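Side-chain contact in Alpha/beta hydrolase (Streptomyces albidoflavus, PDB 6KSU), which probably catalyses heterochiral head-to-tail macrolactamization of non-ribosomal peptides, as a cyclase of the penicillin-binding-protein type: residues G320-H325 / R342-A347. Numbering follows the deposited sequence.
Sequences GAWYGH and RSLALA
W322 reaches R342 and L344 across the antiparallel sheet of the beta-lactamase-like domain. Strand 332-339 lies between strands 322-329 and 344-350, so the contact is made by side chains alone and spans the middle strand.

R342 comes first, two residues before L344. Its NH1 approaches the indole obliquely, 4.2 Å from CZ2 of W322. This is a marginal contact. The polar end is engaged elsewhere: NH1 forms a salt bridge with D372, NH2 donates a hydrogen bond to the O of G370, and NE hydrogen-bonds to a malonate ion, probably from the crystallisation liquor. L344 CD1 sits over one face of the guanidinium, toward its rim. H339, on the strand between the two segments, faces S343 and L344 in a G1 beta bulge, and its ring packs edge-to-face with that of W322.

L344 carries most of the apolar contact. Its CG is anti to the backbone N (chi1 -170°), which directs both methyls at the six-membered end of the indole. CD1 lies 3.6 Å from W322 CH2. L344 and, further along, L346 both touch L371.

The tightest approach belongs to L344 CD2, which meets the indole edge near the ring plane, 3.4 Å from W322 CH2 and 3.5 Å from W322 CZ3.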
loop_
_atom_site.group_PDB
_atom_site.type_symbol
_atom_site.label_atom_id
_atom_site.label_comp_id
_atom_site.label_asym_id
_atom_site.label_seq_id
_atom_site.Cartn_x
_atom_site.Cartn_y
_atom_site.Cartn_z
ATOM N N GLY A 320 7.368 8.664 18.063
ATOM C CA GLY A 320 7.298 9.227 16.734
ATOM C C GLY A 320 6.881 8.245 15.667
ATOM O O GLY A 320 7.023 8.531 14.476
ATOM N N ALA A 321 6.369 7.089 16.057
ATOM C CA ALA A 321 5.984 6.058 15.107
ATOM C C ALA A 321 4.584 6.334 14.568
ATOM O O ALA A 321 3.630 6.486 15.340
ATOM C CB ALA A 321 6.022 4.686 15.781
ATOM N N TRP A 322 4.456 6.385 13.246
ATOM C CA TRP A 322 3.155 6.524 12.612
ATOM C C TRP A 322 2.859 5.294 11.780
ATOM O O TRP A 322 3.770 4.654 11.244
ATOM C CB TRP A 322 3.075 7.749 11.703
ATOM C CG TRP A 322 3.022 9.043 12.426
ATOM C CD1 TRP A 322 4.042 9.635 13.111
ATOM C CD2 TRP A 322 1.893 9.929 12.532
ATOM N NE1 TRP A 322 3.620 10.841 13.639
ATOM C CE2 TRP A 322 2.305 11.038 13.304
ATOM C CE3 TRP A 322 0.582 9.892 12.053
ATOM C CZ2 TRP A 322 1.453 12.103 13.601
ATOM C CZ3 TRP A 322 -0.266 10.953 12.351
ATOM C CH2 TRP A 322 0.178 12.039 13.117
ATOM N N TYR A 323 1.571 4.984 11.655
ATOM C CA TYR A 323 1.136 3.833 10.893
ATOM C C TYR A 323 0.232 4.288 9.763
ATOM O O TYR A 323 -0.461 5.302 9.878
ATOM C CB TYR A 323 0.418 2.808 11.791
ATOM C CG TYR A 323 1.268 2.408 12.982
ATOM C CD1 TYR A 323 2.099 1.307 12.910
ATOM C CD2 TYR A 323 1.271 3.169 14.154
ATOM C CE1 TYR A 323 2.906 0.947 13.983
ATOM C CE2 TYR A 323 2.062 2.820 15.230
ATOM C CZ TYR A 323 2.879 1.703 15.146
ATOM O OH TYR A 323 3.681 1.351 16.210
ATOM N N GLY A 324 0.237 3.521 8.675
ATOM C CA GLY A 324 -0.705 3.769 7.611
ATOM C C GLY A 324 -0.497 2.900 6.393
ATOM O O GLY A 324 -0.122 1.730 6.505
ATOM N N HIS A 325 -0.746 3.473 5.222
ATOM C CA HIS A 325 -0.667 2.758 3.957
ATOM C C HIS A 325 -0.705 3.800 2.857
ATOM O O HIS A 325 -1.237 4.896 3.044
ATOM C CB HIS A 325 -1.824 1.765 3.794
ATOM C CG HIS A 325 -1.442 0.511 3.080
ATOM N ND1 HIS A 325 -1.163 0.482 1.730
ATOM C CD2 HIS A 325 -1.307 -0.767 3.524
ATOM C CE1 HIS A 325 -0.872 -0.758 1.370
ATOM N NE2 HIS A 325 -0.949 -1.535 2.440
ATOM N N ARG A 342 -1.733 9.510 20.218
ATOM C CA ARG A 342 -2.280 10.855 20.168
ATOM C C ARG A 342 -3.696 10.907 19.591
ATOM O O ARG A 342 -4.241 12.004 19.440
ATOM C CB ARG A 342 -1.339 11.759 19.363
ATOM C CG ARG A 342 0.033 11.910 19.990
ATOM C CD ARG A 342 1.041 12.582 19.053
ATOM N NE ARG A 342 0.576 13.910 18.671
ATOM C CZ ARG A 342 1.153 14.680 17.759
ATOM N NH1 ARG A 342 2.244 14.265 17.126
ATOM N NH2 ARG A 342 0.638 15.876 17.485
ATOM N N SER A 343 -4.308 9.761 19.280
ATOM C CA SER A 343 -5.665 9.705 18.733
ATOM C C SER A 343 -5.784 10.604 17.504
ATOM O O SER A 343 -6.665 11.472 17.412
ATOM C CB SER A 343 -6.702 10.073 19.794
ATOM O OG SER A 343 -6.653 9.183 20.896
ATOM N N LEU A 344 -4.861 10.402 16.556
ATOM C CA LEU A 344 -4.784 11.252 15.379
ATOM C C LEU A 344 -4.784 10.390 14.123
ATOM O O LEU A 344 -4.014 9.427 14.021
ATOM C CB LEU A 344 -3.536 12.126 15.439
ATOM C CG LEU A 344 -3.338 13.263 14.442
ATOM C CD1 LEU A 344 -2.142 14.017 14.945
ATOM C CD2 LEU A 344 -3.137 12.864 12.969
ATOM N N ALA A 345 -5.633 10.752 13.165
ATOM C CA ALA A 345 -5.678 10.105 11.865
ATOM C C ALA A 345 -5.925 11.159 10.799
ATOM O O ALA A 345 -6.705 12.095 11.002
ATOM C CB ALA A 345 -6.764 9.033 11.799
ATOM N N LEU A 346 -5.251 11.002 9.668
ATOM C CA LEU A 346 -5.426 11.909 8.551
ATOM C C LEU A 346 -5.275 11.120 7.264
ATOM O O LEU A 346 -4.471 10.187 7.172
ATOM C CB LEU A 346 -4.437 13.075 8.588
ATOM C CG LEU A 346 -2.918 12.935 8.440
ATOM C CD1 LEU A 346 -2.516 12.790 7.033
ATOM C CD2 LEU A 346 -2.305 14.214 8.936
ATOM N N ALA A 347 -6.070 11.480 6.288
ATOM C CA ALA A 347 -6.111 10.784 5.021
ATOM C C ALA A 347 -6.121 11.830 3.937
ATOM O O ALA A 347 -6.695 12.909 4.114
ATOM C CB ALA A 347 -7.337 9.888 4.892
#